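Local coordinates for protein GCN5-related N-acetyltransferase (Streptococcus suis, PDB 3G3S) that probably transfers an acetyl group from acetyl-CoA to an amine of an unidentified substrate, as members of the GNAT acetyltransferase family do, at residues Gln155-Cys163 / Gly174-Ser182. Sequence-based numbering, arbitrary orientation.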
ATOM      1  N   GLN A 155     -13.861 -10.263   6.287  1.00 29.94           N
ATOM      2  CA  GLN A 155     -12.631  -9.974   5.571  1.00 27.96           C
ATOM      3  C   GLN A 155     -12.667 -10.599   4.158  1.00 28.13           C
ATOM      4  O   GLN A 155     -12.305  -9.945   3.170  1.00 28.44           O
ATOM      5  CB  GLN A 155     -11.433 -10.478   6.353  1.00 27.49           C
ATOM      6  CG  GLN A 155     -10.141  -9.827   5.902  1.00 27.74           C
ATOM      7  CD  GLN A 155      -8.907 -10.437   6.518  1.00 27.53           C
ATOM      8  OE1 GLN A 155      -8.720 -11.661   6.509  1.00 23.83           O
ATOM      9  NE2 GLN A 155      -8.011  -9.584   6.971  1.00 32.09           N
ATOM     10  N   PHE A 156     -13.132 -11.844   4.035  1.00 27.99           N
ATOM     11  CA  PHE A 156     -13.180 -12.457   2.714  1.00 26.04           C
ATOM     12  C   PHE A 156     -14.053 -11.645   1.783  1.00 26.54           C
ATOM     13  O   PHE A 156     -13.653 -11.354   0.674  1.00 25.93           O
ATOM     14  CB  PHE A 156     -13.698 -13.887   2.723  1.00 26.82           C
ATOM     15  CG  PHE A 156     -13.815 -14.453   1.345  1.00 29.34           C
ATOM     16  CD1 PHE A 156     -12.687 -14.934   0.698  1.00 21.76           C
ATOM     17  CD2 PHE A 156     -15.035 -14.449   0.669  1.00 27.21           C
ATOM     18  CE1 PHE A 156     -12.748 -15.424  -0.588  1.00 24.62           C
ATOM     19  CE2 PHE A 156     -15.118 -14.948  -0.631  1.00 24.50           C
ATOM     20  CZ  PHE A 156     -13.957 -15.411  -1.267  1.00 22.11           C
ATOM     21  N   LEU A 157     -15.243 -11.269   2.231  1.00 28.58           N
ATOM     22  CA  LEU A 157     -16.128 -10.480   1.366  1.00 27.75           C
ATOM     23  C   LEU A 157     -15.560  -9.084   1.074  1.00 28.09           C
ATOM     24  O   LEU A 157     -15.739  -8.554   0.000  1.00 31.51           O
ATOM     25  CB  LEU A 157     -17.537 -10.383   1.981  1.00 30.56           C
ATOM     26  CG  LEU A 157     -18.378 -11.657   1.973  1.00 31.17           C
ATOM     27  CD1 LEU A 157     -19.720 -11.435   2.642  1.00 32.60           C
ATOM     28  CD2 LEU A 157     -18.574 -12.164   0.551  1.00 27.34           C
ATOM     29  N   ASP A 158     -14.834  -8.502   2.017  1.00 29.10           N
ATOM     30  CA  ASP A 158     -14.262  -7.195   1.819  1.00 28.56           C
ATOM     31  C   ASP A 158     -13.075  -7.205   0.850  1.00 29.07           C
ATOM     32  O   ASP A 158     -13.039  -6.418  -0.117  1.00 30.65           O
ATOM     33  CB  ASP A 158     -13.822  -6.668   3.177  1.00 28.86           C
ATOM     34  CG  ASP A 158     -13.359  -5.234   3.127  1.00 40.63           C
ATOM     35  OD1 ASP A 158     -13.886  -4.449   2.290  1.00 38.87           O
ATOM     36  OD2 ASP A 158     -12.472  -4.891   3.945  1.00 45.52           O
ATOM     37  N   LEU A 159     -12.121  -8.114   1.088  1.00 27.39           N
ATOM     38  CA  LEU A 159     -10.858  -8.174   0.335  1.00 26.38           C
ATOM     39  C   LEU A 159     -10.707  -9.318  -0.668  1.00 24.49           C
ATOM     40  O   LEU A 159      -9.850  -9.254  -1.550  1.00 23.92           O
ATOM     41  CB  LEU A 159      -9.691  -8.292   1.323  1.00 26.18           C
ATOM     42  CG  LEU A 159      -9.590  -7.250   2.449  1.00 28.64           C
ATOM     43  CD1 LEU A 159      -8.301  -7.498   3.248  1.00 24.24           C
ATOM     44  CD2 LEU A 159      -9.608  -5.843   1.911  1.00 23.41           C
ATOM     45  N   GLY A 160     -11.494 -10.373  -0.511  1.00 25.41           N
ATOM     46  CA  GLY A 160     -11.376 -11.534  -1.372  1.00 27.77           C
ATOM     47  C   GLY A 160     -12.423 -11.522  -2.459  1.00 29.90           C
ATOM     48  O   GLY A 160     -13.294 -10.660  -2.495  1.00 32.39           O
ATOM     49  N   LEU A 161     -12.342 -12.516  -3.331  1.00 29.29           N
ATOM     50  CA  LEU A 161     -13.254 -12.662  -4.440  1.00 29.09           C
ATOM     51  C   LEU A 161     -13.170 -14.119  -4.903  1.00 28.26           C
ATOM     52  O   LEU A 161     -12.068 -14.698  -5.010  1.00 27.03           O
ATOM     53  CB  LEU A 161     -12.851 -11.719  -5.579  1.00 30.35           C
ATOM     54  CG  LEU A 161     -13.744 -11.750  -6.826  1.00 34.37           C
ATOM     55  CD1 LEU A 161     -15.131 -11.252  -6.450  1.00 42.11           C
ATOM     56  CD2 LEU A 161     -13.144 -10.931  -7.949  1.00 28.44           C
ATOM     57  N   GLY A 162     -14.325 -14.714  -5.177  1.00 27.36           N
ATOM     58  CA  GLY A 162     -14.330 -16.074  -5.666  1.00 28.66           C
ATOM     59  C   GLY A 162     -15.654 -16.544  -6.190  1.00 28.78           C
ATOM     60  O   GLY A 162     -16.690 -15.909  -5.982  1.00 25.95           O
ATOM     61  N   CYS A 163     -15.603 -17.657  -6.903  1.00 29.54           N
ATOM     62  CA  CYS A 163     -16.808 -18.286  -7.396  1.00 28.96           C
ATOM     63  C   CYS A 163     -16.689 -19.820  -7.392  1.00 26.65           C
ATOM     64  O   CYS A 163     -15.595 -20.390  -7.445  1.00 24.61           O
ATOM     65  CB  CYS A 163     -17.172 -17.745  -8.767  1.00 30.83           C
ATOM     66  SG  CYS A 163     -16.122 -18.237 -10.000  1.00 38.55           S
ATOM     67  N   GLY A 174     -14.312 -24.699  -7.677  1.00 23.48           N
ATOM     68  CA  GLY A 174     -14.245 -23.289  -7.350  1.00 22.58           C
ATOM     69  C   GLY A 174     -12.912 -22.667  -7.697  1.00 22.97           C
ATOM     70  O   GLY A 174     -11.858 -23.359  -7.796  1.00 23.98           O
ATOM     71  N   ALA A 175     -12.975 -21.361  -7.952  1.00 22.46           N
ATOM     72  CA  ALA A 175     -11.803 -20.543  -8.257  1.00 23.50           C
ATOM     73  C   ALA A 175     -11.950 -19.329  -7.383  1.00 24.23           C
ATOM     74  O   ALA A 175     -12.960 -18.631  -7.459  1.00 22.91           O
ATOM     75  CB  ALA A 175     -11.757 -20.143  -9.704  1.00 25.77           C
ATOM     76  N   SER A 176     -10.975 -19.075  -6.523  1.00 24.60           N
ATOM     77  CA  SER A 176     -11.110 -17.989  -5.549  1.00 24.70           C
ATOM     78  C   SER A 176      -9.777 -17.374  -5.173  1.00 25.53           C
ATOM     79  O   SER A 176      -8.722 -17.825  -5.596  1.00 25.80           O
ATOM     80  CB  SER A 176     -11.830 -18.505  -4.281  1.00 24.20           C
ATOM     81  OG  SER A 176     -12.043 -17.499  -3.312  1.00 23.16           O
ATOM     82  N   SER A 177      -9.850 -16.300  -4.405  1.00 25.52           N
ATOM     83  CA  SER A 177      -8.681 -15.600  -3.995  1.00 24.38           C
ATOM     84  C   SER A 177      -8.036 -16.295  -2.796  1.00 22.22           C
ATOM     85  O   SER A 177      -8.608 -16.290  -1.720  1.00 21.96           O
ATOM     86  CB  SER A 177      -9.045 -14.175  -3.614  1.00 23.99           C
ATOM     87  OG  SER A 177     -10.124 -14.172  -2.715  1.00 23.37           O
ATOM     88  N   TYR A 178      -6.872 -16.898  -3.008  1.00 21.42           N
ATOM     89  CA  TYR A 178      -6.079 -17.463  -1.899  1.00 22.08           C
ATOM     90  C   TYR A 178      -5.524 -16.325  -1.022  1.00 23.02           C
ATOM     91  O   TYR A 178      -5.332 -16.444   0.235  1.00 24.18           O
ATOM     92  CB  TYR A 178      -4.921 -18.244  -2.491  1.00 23.03           C
ATOM     93  CG  TYR A 178      -4.056 -18.992  -1.471  1.00 20.90           C
ATOM     94  CD1 TYR A 178      -4.400 -20.292  -1.055  1.00 30.06           C
ATOM     95  CD2 TYR A 178      -2.894 -18.441  -0.979  1.00 25.28           C
ATOM     96  CE1 TYR A 178      -3.602 -20.992  -0.138  1.00 30.00           C
ATOM     97  CE2 TYR A 178      -2.089 -19.143  -0.045  1.00 31.05           C
ATOM     98  CZ  TYR A 178      -2.450 -20.411   0.358  1.00 33.34           C
ATOM     99  OH  TYR A 178      -1.648 -21.087   1.263  1.00 34.48           O
ATOM    100  N   ALA A 179      -5.236 -15.224  -1.711  1.00 23.51           N
ATOM    101  CA  ALA A 179      -4.760 -13.986  -1.151  1.00 24.05           C
ATOM    102  C   ALA A 179      -5.145 -12.831  -2.090  1.00 22.23           C
ATOM    103  O   ALA A 179      -5.522 -13.021  -3.271  1.00 25.56           O
ATOM    104  CB  ALA A 179      -3.241 -14.030  -0.954  1.00 21.73           C
ATOM    105  N   SER A 180      -5.016 -11.646  -1.522  1.00 25.01           N
ATOM    106  CA  SER A 180      -5.305 -10.354  -2.140  1.00 25.68           C
ATOM    107  C   SER A 180      -4.170  -9.392  -1.863  1.00 25.66           C
ATOM    108  O   SER A 180      -3.582  -9.409  -0.763  1.00 24.77           O
ATOM    109  CB  SER A 180      -6.548  -9.729  -1.499  1.00 25.22           C
ATOM    110  OG  SER A 180      -7.634 -10.590  -1.525  1.00 25.69           O
ATOM    111  N   TYR A 181      -3.881  -8.534  -2.829  1.00 23.11           N
ATOM    112  CA  TYR A 181      -2.929  -7.445  -2.621  1.00 23.30           C
ATOM    113  C   TYR A 181      -3.602  -6.188  -3.186  1.00 24.61           C
ATOM    114  O   TYR A 181      -4.704  -6.269  -3.699  1.00 25.04           O
ATOM    115  CB  TYR A 181      -1.557  -7.734  -3.210  1.00 21.00           C
ATOM    116  CG  TYR A 181      -1.517  -7.862  -4.708  1.00 26.71           C
ATOM    117  CD1 TYR A 181      -1.952  -9.022  -5.328  1.00 25.54           C
ATOM    118  CD2 TYR A 181      -1.037  -6.826  -5.505  1.00 26.62           C
ATOM    119  CE1 TYR A 181      -1.930  -9.141  -6.722  1.00 25.10           C
ATOM    120  CE2 TYR A 181      -1.006  -6.947  -6.892  1.00 29.77           C
ATOM    121  CZ  TYR A 181      -1.448  -8.116  -7.485  1.00 23.58           C
ATOM    122  OH  TYR A 181      -1.422  -8.250  -8.867  1.00 27.88           O
ATOM    123  N   SER A 182      -2.939  -5.054  -3.071  1.00 25.57           N
ATOM    124  CA  SER A 182      -3.485  -3.756  -3.454  1.00 26.38           C
ATOM    125  C   SER A 182      -4.134  -3.715  -4.825  1.00 27.72           C
ATOM    126  O   SER A 182      -5.165  -3.092  -4.994  1.00 29.59           O
ATOM    127  CB  SER A 182      -2.365  -2.706  -3.385  1.00 27.71           C
ATOM    128  OG  SER A 182      -1.224  -3.114  -4.134  1.00 26.79           O
TER
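A175 and C163 form an antiparallel hydrogen-bonded pair, with A175 N 2.8 Å from C163 O and C163 N 2.9 Å from A175 O. Their side chains share one sheet face. S176 lies opposite G162 in the next, non-hydrogen-bonded pair. Its OG meets the F156 ring at the edge, near the ring plane, 3.5 Å from F156 CZ. That hydroxyl is hydrogen-bonded to L146 O. S177 then grips the L161 backbone twice. S177 N reaches L161 O by a bent bond (130°), whereas L161 N donates a nearly straight one (167°) to S177 OG at 2.8 Å. Here a side-chain hydroxyl, not a backbone carbonyl, accepts the L161 N-H. With chi1 at 50°, OG sits between its own N and carbonyl carbon and reaches L161 N. The chain turns a corner at Y178. Beyond it, S180 OG donates to L159 O over 2.6 Å, from above the carbonyl plane. This ties the last turn of helix 153-159 to the bent strand. S180 OG also bonds to Y150 OH. Strands 162-167 and 170-181 form a beta hairpin in the mixed sheet. Strand 184-191 flanks 170-181 on its other edge, and helix 200-214 packs on the L161, C163 and A175 side chains.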